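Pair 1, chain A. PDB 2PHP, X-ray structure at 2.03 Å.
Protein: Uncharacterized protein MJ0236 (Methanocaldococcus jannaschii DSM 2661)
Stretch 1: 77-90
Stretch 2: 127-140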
# COMPACT_ATOMS: atom_id res chain seq x y z
N GLU A 77 4.02 -20.00 -8.77
CA GLU A 77 4.17 -21.30 -9.42
C GLU A 77 3.78 -21.18 -10.89
O GLU A 77 4.42 -21.76 -11.77
CB GLU A 77 3.28 -22.35 -8.75
CG GLU A 77 3.84 -22.88 -7.45
CD GLU A 77 2.81 -23.61 -6.63
OE1 GLU A 77 2.12 -24.49 -7.18
OE2 GLU A 77 2.68 -23.29 -5.42
N HIS A 78 2.72 -20.41 -11.15
CA HIS A 78 2.20 -20.20 -12.50
C HIS A 78 3.25 -19.73 -13.51
O HIS A 78 3.52 -20.44 -14.47
CB HIS A 78 1.05 -19.19 -12.45
CG HIS A 78 0.39 -18.95 -13.77
ND1 HIS A 78 -0.42 -19.88 -14.38
CD2 HIS A 78 0.44 -17.89 -14.61
CE1 HIS A 78 -0.84 -19.41 -15.54
NE2 HIS A 78 -0.33 -18.20 -15.70
N ILE A 79 3.83 -18.55 -13.30
CA ILE A 79 4.85 -18.04 -14.22
C ILE A 79 6.12 -18.87 -14.11
O ILE A 79 6.92 -18.93 -15.05
CB ILE A 79 5.20 -16.55 -13.92
CG1 ILE A 79 3.95 -15.67 -14.02
CG2 ILE A 79 6.25 -16.07 -14.90
CD1 ILE A 79 3.38 -15.57 -15.41
N ALA A 80 6.33 -19.52 -12.97
CA ALA A 80 7.50 -20.35 -12.78
C ALA A 80 7.46 -21.53 -13.77
O ALA A 80 8.48 -21.89 -14.35
CB ALA A 80 7.55 -20.88 -11.35
N LYS A 81 6.28 -22.11 -13.96
CA LYS A 81 6.11 -23.23 -14.89
C LYS A 81 6.55 -22.81 -16.29
O LYS A 81 7.14 -23.60 -17.03
CB LYS A 81 4.65 -23.69 -14.94
CG LYS A 81 4.13 -24.37 -13.67
CD LYS A 81 2.69 -24.82 -13.88
CE LYS A 81 1.99 -25.21 -12.58
NZ LYS A 81 2.59 -26.41 -11.95
N ILE A 82 6.27 -21.56 -16.66
CA ILE A 82 6.65 -21.08 -17.98
C ILE A 82 8.17 -20.95 -18.10
O ILE A 82 8.77 -21.44 -19.05
CB ILE A 82 6.00 -19.71 -18.29
CG1 ILE A 82 4.48 -19.85 -18.36
CG2 ILE A 82 6.56 -19.17 -19.60
CD1 ILE A 82 3.72 -18.51 -18.39
N ILE A 83 8.80 -20.29 -17.12
CA ILE A 83 10.25 -20.11 -17.14
C ILE A 83 11.01 -21.44 -17.10
O ILE A 83 11.93 -21.65 -17.90
CB ILE A 83 10.71 -19.22 -15.96
CG1 ILE A 83 10.09 -17.83 -16.13
CG2 ILE A 83 12.24 -19.14 -15.94
CD1 ILE A 83 10.23 -16.92 -14.92
N LEU A 84 10.66 -22.33 -16.19
CA LEU A 84 11.33 -23.62 -16.11
C LEU A 84 11.16 -24.42 -17.39
O LEU A 84 12.06 -25.15 -17.79
CB LEU A 84 10.84 -24.43 -14.91
CG LEU A 84 11.58 -24.11 -13.61
CD1 LEU A 84 11.37 -22.65 -13.24
CD2 LEU A 84 11.08 -25.03 -12.50
N SER A 85 10.00 -24.28 -18.04
CA SER A 85 9.76 -24.99 -19.30
C SER A 85 10.63 -24.41 -20.41
O SER A 85 11.30 -25.14 -21.14
CB SER A 85 8.29 -24.90 -19.70
OG SER A 85 7.46 -25.67 -18.85
N ALA A 86 10.62 -23.09 -20.55
CA ALA A 86 11.41 -22.44 -21.58
C ALA A 86 12.91 -22.64 -21.39
O ALA A 86 13.66 -22.73 -22.37
CB ALA A 86 11.09 -20.95 -21.63
N SER A 87 13.35 -22.70 -20.13
CA SER A 87 14.78 -22.87 -19.86
C SER A 87 15.32 -24.18 -20.42
O SER A 87 16.53 -24.30 -20.66
CB SER A 87 15.06 -22.79 -18.35
OG SER A 87 14.52 -23.89 -17.64
N LYS A 88 14.45 -25.16 -20.64
CA LYS A 88 14.84 -26.45 -21.20
C LYS A 88 15.29 -26.29 -22.65
O LYS A 88 16.01 -27.13 -23.19
CB LYS A 88 13.68 -27.45 -21.13
CG LYS A 88 13.23 -27.82 -19.72
CD LYS A 88 14.36 -28.47 -18.94
CE LYS A 88 13.93 -28.90 -17.53
NZ LYS A 88 15.03 -29.62 -16.80
N PHE A 89 14.85 -25.20 -23.29
CA PHE A 89 15.20 -24.91 -24.67
C PHE A 89 16.37 -23.94 -24.73
O PHE A 89 17.22 -24.03 -25.61
CB PHE A 89 14.00 -24.34 -25.41
CG PHE A 89 12.91 -25.34 -25.65
CD1 PHE A 89 12.80 -25.98 -26.87
CD2 PHE A 89 12.03 -25.67 -24.62
CE1 PHE A 89 11.82 -26.95 -27.08
CE2 PHE A 89 11.05 -26.64 -24.82
CZ PHE A 89 10.95 -27.28 -26.05
N ASN A 90 16.40 -23.00 -23.79
CA ASN A 90 17.47 -22.01 -23.72
C ASN A 90 17.66 -21.63 -22.25
O ASN A 90 16.92 -20.81 -21.71
CB ASN A 90 17.11 -20.77 -24.55
CG ASN A 90 18.19 -19.70 -24.51
OD1 ASN A 90 19.20 -19.86 -23.83
ND2 ASN A 90 17.98 -18.61 -25.25
N VAL A 127 -1.58 -33.07 -17.94
CA VAL A 127 -0.43 -32.20 -18.11
C VAL A 127 -0.81 -30.84 -17.56
O VAL A 127 -1.99 -30.54 -17.36
CB VAL A 127 -0.04 -32.01 -19.60
CG1 VAL A 127 0.39 -33.33 -20.19
CG2 VAL A 127 -1.20 -31.41 -20.37
N SER A 128 0.20 -30.02 -17.30
CA SER A 128 -0.00 -28.66 -16.81
C SER A 128 -0.10 -27.78 -18.05
O SER A 128 0.81 -27.78 -18.88
CB SER A 128 1.19 -28.23 -15.96
OG SER A 128 1.32 -26.82 -15.95
N THR A 129 -1.20 -27.04 -18.18
CA THR A 129 -1.37 -26.18 -19.34
C THR A 129 -0.14 -25.32 -19.62
O THR A 129 0.30 -25.23 -20.76
CB THR A 129 -2.56 -25.22 -19.16
OG1 THR A 129 -3.72 -25.95 -18.74
CG2 THR A 129 -2.87 -24.51 -20.47
N MSE A 130 0.41 -24.70 -18.58
CA MSE A 130 1.57 -23.82 -18.77
C MSE A 130 2.86 -24.52 -19.17
O MSE A 130 3.66 -23.96 -19.92
CB MSE A 130 1.81 -22.99 -17.51
CG MSE A 130 0.75 -21.91 -17.26
SE MSE A 130 0.59 -20.60 -18.73
CE MSE A 130 -0.87 -21.46 -19.69
N GLU A 131 3.07 -25.74 -18.69
CA GLU A 131 4.29 -26.47 -19.05
C GLU A 131 4.15 -26.98 -20.48
O GLU A 131 5.04 -26.80 -21.32
CB GLU A 131 4.52 -27.64 -18.09
CG GLU A 131 4.31 -27.26 -16.63
CD GLU A 131 4.62 -28.40 -15.67
OE1 GLU A 131 4.31 -29.57 -15.99
OE2 GLU A 131 5.16 -28.11 -14.58
N TRP A 132 3.02 -27.61 -20.76
CA TRP A 132 2.74 -28.15 -22.07
C TRP A 132 2.68 -27.08 -23.16
O TRP A 132 3.28 -27.24 -24.23
CB TRP A 132 1.42 -28.92 -22.03
CG TRP A 132 0.89 -29.23 -23.38
CD1 TRP A 132 1.25 -30.27 -24.19
CD2 TRP A 132 -0.05 -28.45 -24.12
NE1 TRP A 132 0.60 -30.17 -25.40
CE2 TRP A 132 -0.20 -29.07 -25.38
CE3 TRP A 132 -0.77 -27.28 -23.85
CZ2 TRP A 132 -1.05 -28.55 -26.37
CZ3 TRP A 132 -1.62 -26.77 -24.83
CH2 TRP A 132 -1.75 -27.41 -26.08
N GLY A 133 1.95 -26.00 -22.89
CA GLY A 133 1.82 -24.93 -23.86
C GLY A 133 3.14 -24.26 -24.20
O GLY A 133 3.39 -23.93 -25.36
N THR A 134 3.97 -24.04 -23.18
CA THR A 134 5.26 -23.41 -23.40
C THR A 134 6.11 -24.34 -24.26
O THR A 134 6.74 -23.91 -25.23
CB THR A 134 5.99 -23.15 -22.06
OG1 THR A 134 5.23 -22.20 -21.29
CG2 THR A 134 7.39 -22.60 -22.31
N LYS A 135 6.11 -25.63 -23.91
CA LYS A 135 6.88 -26.62 -24.66
C LYS A 135 6.44 -26.60 -26.13
O LYS A 135 7.27 -26.42 -27.02
CB LYS A 135 6.66 -28.01 -24.05
CG LYS A 135 7.55 -29.10 -24.62
CD LYS A 135 7.34 -30.40 -23.85
CE LYS A 135 8.24 -31.52 -24.35
NZ LYS A 135 8.10 -32.73 -23.49
N ILE A 136 5.15 -26.76 -26.38
CA ILE A 136 4.63 -26.75 -27.74
C ILE A 136 5.07 -25.50 -28.50
O ILE A 136 5.57 -25.58 -29.62
CB ILE A 136 3.08 -26.78 -27.76
CG1 ILE A 136 2.58 -28.14 -27.26
CG2 ILE A 136 2.57 -26.52 -29.17
CD1 ILE A 136 3.04 -29.31 -28.11
N ALA A 137 4.86 -24.33 -27.89
CA ALA A 137 5.22 -23.06 -28.50
C ALA A 137 6.70 -22.99 -28.85
O ALA A 137 7.08 -22.46 -29.89
CB ALA A 137 4.85 -21.91 -27.57
N CYS A 138 7.54 -23.51 -27.96
CA CYS A 138 8.97 -23.49 -28.21
C CYS A 138 9.39 -24.51 -29.28
O CYS A 138 10.17 -24.18 -30.18
CB CYS A 138 9.74 -23.71 -26.90
SG CYS A 138 9.64 -22.28 -25.76
N GLU A 139 8.85 -25.72 -29.21
CA GLU A 139 9.18 -26.75 -30.20
C GLU A 139 8.73 -26.27 -31.58
O GLU A 139 9.38 -26.54 -32.58
CB GLU A 139 8.49 -28.08 -29.86
CG GLU A 139 8.82 -28.60 -28.47
CD GLU A 139 8.28 -30.00 -28.20
OE1 GLU A 139 7.13 -30.29 -28.61
OE2 GLU A 139 8.99 -30.81 -27.56
N LYS A 140 7.61 -25.56 -31.62
CA LYS A 140 7.07 -25.04 -32.87
C LYS A 140 7.95 -23.92 -33.44
O LYS A 140 8.03 -23.75 -34.66
CB LYS A 140 5.65 -24.51 -32.65
CG LYS A 140 5.04 -23.84 -33.87
CD LYS A 140 3.80 -23.02 -33.52
CE LYS A 140 2.58 -23.87 -33.19
NZ LYS A 140 2.72 -24.70 -31.96

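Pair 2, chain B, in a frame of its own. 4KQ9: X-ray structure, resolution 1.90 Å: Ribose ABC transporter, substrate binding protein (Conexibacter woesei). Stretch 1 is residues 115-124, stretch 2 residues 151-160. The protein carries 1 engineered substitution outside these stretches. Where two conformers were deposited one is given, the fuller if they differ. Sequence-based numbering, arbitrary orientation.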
# COMPACT_ATOMS: atom_id res chain seq x y z
N ILE B 115 5.56 6.53 -3.73
CA ILE B 115 5.16 5.52 -4.74
C ILE B 115 4.90 6.18 -6.12
O ILE B 115 5.42 5.71 -7.10
CB ILE B 115 3.96 4.72 -4.27
CG1 ILE B 115 4.41 3.90 -3.03
CG2 ILE B 115 3.52 3.74 -5.35
CD1 ILE B 115 3.32 3.26 -2.26
N GLY B 116 4.09 7.19 -6.15
CA GLY B 116 3.77 8.00 -7.38
C GLY B 116 4.96 8.60 -8.09
O GLY B 116 5.07 8.53 -9.31
N ARG B 117 5.91 9.17 -7.33
CA ARG B 117 7.13 9.74 -7.91
C ARG B 117 8.05 8.67 -8.46
O ARG B 117 8.71 8.87 -9.49
CB ARG B 117 7.91 10.55 -6.86
CG ARG B 117 7.29 11.90 -6.54
CD ARG B 117 8.18 12.80 -5.67
NE ARG B 117 7.71 12.80 -4.30
CZ ARG B 117 8.18 12.00 -3.35
NH1 ARG B 117 7.67 12.06 -2.16
NH2 ARG B 117 9.19 11.16 -3.60
N LEU B 118 8.14 7.54 -7.78
CA LEU B 118 8.97 6.47 -8.31
C LEU B 118 8.47 5.95 -9.68
O LEU B 118 9.27 5.70 -10.65
CB LEU B 118 9.04 5.28 -7.35
CG LEU B 118 9.69 5.52 -5.97
CD1 LEU B 118 9.46 4.27 -5.14
CD2 LEU B 118 11.18 5.84 -6.12
N LYS B 119 7.15 5.78 -9.75
CA LYS B 119 6.51 5.30 -10.97
C LYS B 119 6.63 6.28 -12.15
O LYS B 119 6.98 5.87 -13.27
CB LYS B 119 5.03 4.95 -10.67
CG LYS B 119 4.92 3.65 -9.86
CD LYS B 119 3.57 3.64 -9.10
CE LYS B 119 2.48 2.94 -9.83
NZ LYS B 119 1.09 2.89 -9.22
N ALA B 120 6.35 7.52 -11.87
CA ALA B 120 6.43 8.59 -12.85
C ALA B 120 7.85 8.82 -13.33
O ALA B 120 8.07 8.98 -14.56
CB ALA B 120 5.79 9.83 -12.34
N THR B 121 8.85 8.73 -12.41
CA THR B 121 10.23 8.86 -12.77
C THR B 121 10.76 7.72 -13.62
O THR B 121 11.56 7.94 -14.57
CB THR B 121 11.10 9.04 -11.49
OG1 THR B 121 10.57 10.11 -10.77
CG2 THR B 121 12.53 9.32 -11.82
N TYR B 122 10.32 6.49 -13.31
CA TYR B 122 10.67 5.37 -14.09
C TYR B 122 10.28 5.63 -15.56
O TYR B 122 11.06 5.32 -16.49
CB TYR B 122 9.98 4.09 -13.58
CG TYR B 122 10.39 2.88 -14.33
CD1 TYR B 122 11.57 2.22 -13.98
CD2 TYR B 122 9.64 2.42 -15.40
CE1 TYR B 122 11.95 1.10 -14.65
CE2 TYR B 122 10.03 1.31 -16.11
CZ TYR B 122 11.20 0.66 -15.71
OH TYR B 122 11.64 -0.41 -16.37
N ILE B 123 9.06 6.11 -15.74
CA ILE B 123 8.49 6.32 -17.08
C ILE B 123 9.22 7.49 -17.77
O ILE B 123 9.70 7.34 -18.88
CB ILE B 123 7.00 6.67 -17.01
CG1 ILE B 123 6.18 5.38 -16.71
CG2 ILE B 123 6.50 7.26 -18.33
CD1 ILE B 123 4.79 5.69 -16.19
N ALA B 124 9.34 8.60 -17.06
CA ALA B 124 10.11 9.74 -17.53
C ALA B 124 11.55 9.35 -17.99
O ALA B 124 11.95 9.69 -19.08
CB ALA B 124 10.09 10.86 -16.52
N ALA B 151 1.40 13.15 -6.81
CA ALA B 151 2.83 13.08 -6.88
C ALA B 151 3.30 12.79 -8.33
O ALA B 151 4.35 13.30 -8.77
CB ALA B 151 3.36 12.02 -5.92
N ALA B 152 2.55 11.93 -9.06
CA ALA B 152 2.97 11.53 -10.38
C ALA B 152 2.79 12.66 -11.39
O ALA B 152 3.65 12.87 -12.24
CB ALA B 152 2.23 10.26 -10.84
N ARG B 153 1.70 13.38 -11.28
CA ARG B 153 1.48 14.51 -12.17
C ARG B 153 2.62 15.56 -12.04
O ARG B 153 3.06 16.16 -13.07
CB ARG B 153 0.15 15.16 -11.86
CG ARG B 153 -1.04 14.30 -12.18
CD ARG B 153 -2.32 14.97 -11.81
NE ARG B 153 -3.42 14.01 -12.00
CZ ARG B 153 -4.12 13.47 -11.01
NH1 ARG B 153 -3.86 13.82 -9.71
NH2 ARG B 153 -5.06 12.60 -11.30
N GLU B 154 3.08 15.78 -10.80
CA GLU B 154 4.17 16.72 -10.59
C GLU B 154 5.46 16.28 -11.30
O GLU B 154 6.18 17.12 -11.87
CB GLU B 154 4.47 16.91 -9.09
CG GLU B 154 3.43 17.76 -8.35
CD GLU B 154 3.60 17.68 -6.82
OE1 GLU B 154 4.69 17.29 -6.35
OE2 GLU B 154 2.64 18.01 -6.08
N VAL B 155 5.77 14.98 -11.25
CA VAL B 155 6.93 14.47 -11.95
C VAL B 155 6.72 14.68 -13.45
O VAL B 155 7.64 15.17 -14.09
CB VAL B 155 7.26 13.02 -11.63
CG1 VAL B 155 8.34 12.47 -12.52
CG2 VAL B 155 7.71 12.89 -10.17
N PHE B 156 5.54 14.35 -14.00
CA PHE B 156 5.38 14.42 -15.45
C PHE B 156 5.55 15.90 -15.93
O PHE B 156 6.18 16.17 -16.97
CB PHE B 156 4.02 13.81 -15.90
CG PHE B 156 3.92 12.29 -15.68
CD1 PHE B 156 4.97 11.46 -16.01
CD2 PHE B 156 2.79 11.74 -15.13
CE1 PHE B 156 4.90 10.08 -15.84
CE2 PHE B 156 2.69 10.36 -14.95
CZ PHE B 156 3.73 9.54 -15.30
N GLU B 157 4.97 16.83 -15.18
CA GLU B 157 5.15 18.27 -15.43
C GLU B 157 6.63 18.66 -15.47
O GLU B 157 7.10 19.16 -16.46
CB GLU B 157 4.50 19.10 -14.36
CG GLU B 157 4.66 20.59 -14.64
CD GLU B 157 3.37 21.38 -14.46
OE1 GLU B 157 2.52 20.94 -13.64
OE2 GLU B 157 3.19 22.43 -15.13
N GLU B 158 7.33 18.37 -14.39
CA GLU B 158 8.72 18.69 -14.24
C GLU B 158 9.60 18.08 -15.34
O GLU B 158 10.60 18.69 -15.74
CB GLU B 158 9.22 18.18 -12.87
CG GLU B 158 10.59 18.69 -12.51
N ARG B 159 9.22 16.90 -15.85
CA ARG B 159 10.04 16.25 -16.89
C ARG B 159 9.58 16.47 -18.31
O ARG B 159 10.21 15.92 -19.22
CB ARG B 159 10.16 14.77 -16.61
CG ARG B 159 10.71 14.50 -15.22
CD ARG B 159 12.20 14.65 -15.20
NE ARG B 159 12.83 13.75 -16.15
CZ ARG B 159 13.26 12.54 -15.86
NH1 ARG B 159 13.16 12.00 -14.66
NH2 ARG B 159 13.83 11.83 -16.81
N GLY B 160 8.49 17.23 -18.47
CA GLY B 160 7.97 17.62 -19.76
C GLY B 160 7.11 16.60 -20.52
O GLY B 160 6.99 16.66 -21.73
O HOH W 1 11.94 12.62 -12.25

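The sharpest difference lies where the two helices come closest in pair 2: Gly B116 has no side chain, and its CA sits 4.7 Å from the CA of Ala B152. The matching position in pair 1 is Lys A81, whose CB points toward the other helix, and its nearest CA, that of Glu A131, is 5.6 Å from its own. An ideal CB on Gly B116 would lie 3.1 Å from Ala B151 CB, a tight fit, so the missing side chain is part of the close approach. Pair 1 places a long side chain there and has more room: the helix axes approach to 8.2 Å, against 7.6 Å in pair 2.

The frame is otherwise shared. In both pairs the helices run in roughly the same direction and cross at -33°, and 14 central residues superpose with an RMSD of 0.5 Å. Neither interface has a direct hydrogen bond between its stretches, so shape does most of the work.

Lys A81 settles into its site with its aliphatic part. Its CB lies 3.9 Å from Met A130 CB, a selenomethionine, and 4.0 Å from Glu A131 CG. The charged ends, NZ of Lys A81 and OE2 of Glu A131, remain 4.1 Å apart, beyond a salt bridge. In pair 2 the positions of Met A130 and Glu A131 are held by Ala B151 and Ala B152, and the slim pair suits the glycine opposite: Gly B116 O is 3.7 Å from Ala B152 CB.

One turn on, Ser A85 matches Ala B120, both pointing toward the partner helix, and Thr A134 matches Val B155. These are small or beta-branched residues in both pairs, differing in polarity. Ser A85 CB packs 3.6 Å from Thr A134 CG2, and Ala B120 CB packs 3.6 Å from Val B155 CB. The polar versions satisfy their hydroxyls without a partner across the interface by turning them back on their own helices: Ser A85 OG donates to Lys A81 O at 2.8 Å, and Thr A134 OG1 to Met A130 O at 2.7 Å. The methyl of Ala B120 also lies over the face of Phe B156, its CB 3.9 Å from the ring centroid; the match of Phe B156 in pair 1 is Lys A135, whose end leads away.

Toward the C-terminal end, the flat group changes stretch. In pair 1 Phe A89, in the first stretch, receives Cys A138 over one face, with CB 3.6 Å from the ring centroid and almost on its normal. The matched pair reverses the roles: Arg B159, in the second stretch, lays its guanidinium against Ala B124, whose CB is 3.6 Å from Arg B159 CZ and over the face. A water then joins the stretches, donating to Thr B121 OG1 at 3.2 Å and accepting from Arg B159 NH1 at 2.8 Å. The rule is complementarity: a flat group can come from either stretch when the matched partner is small.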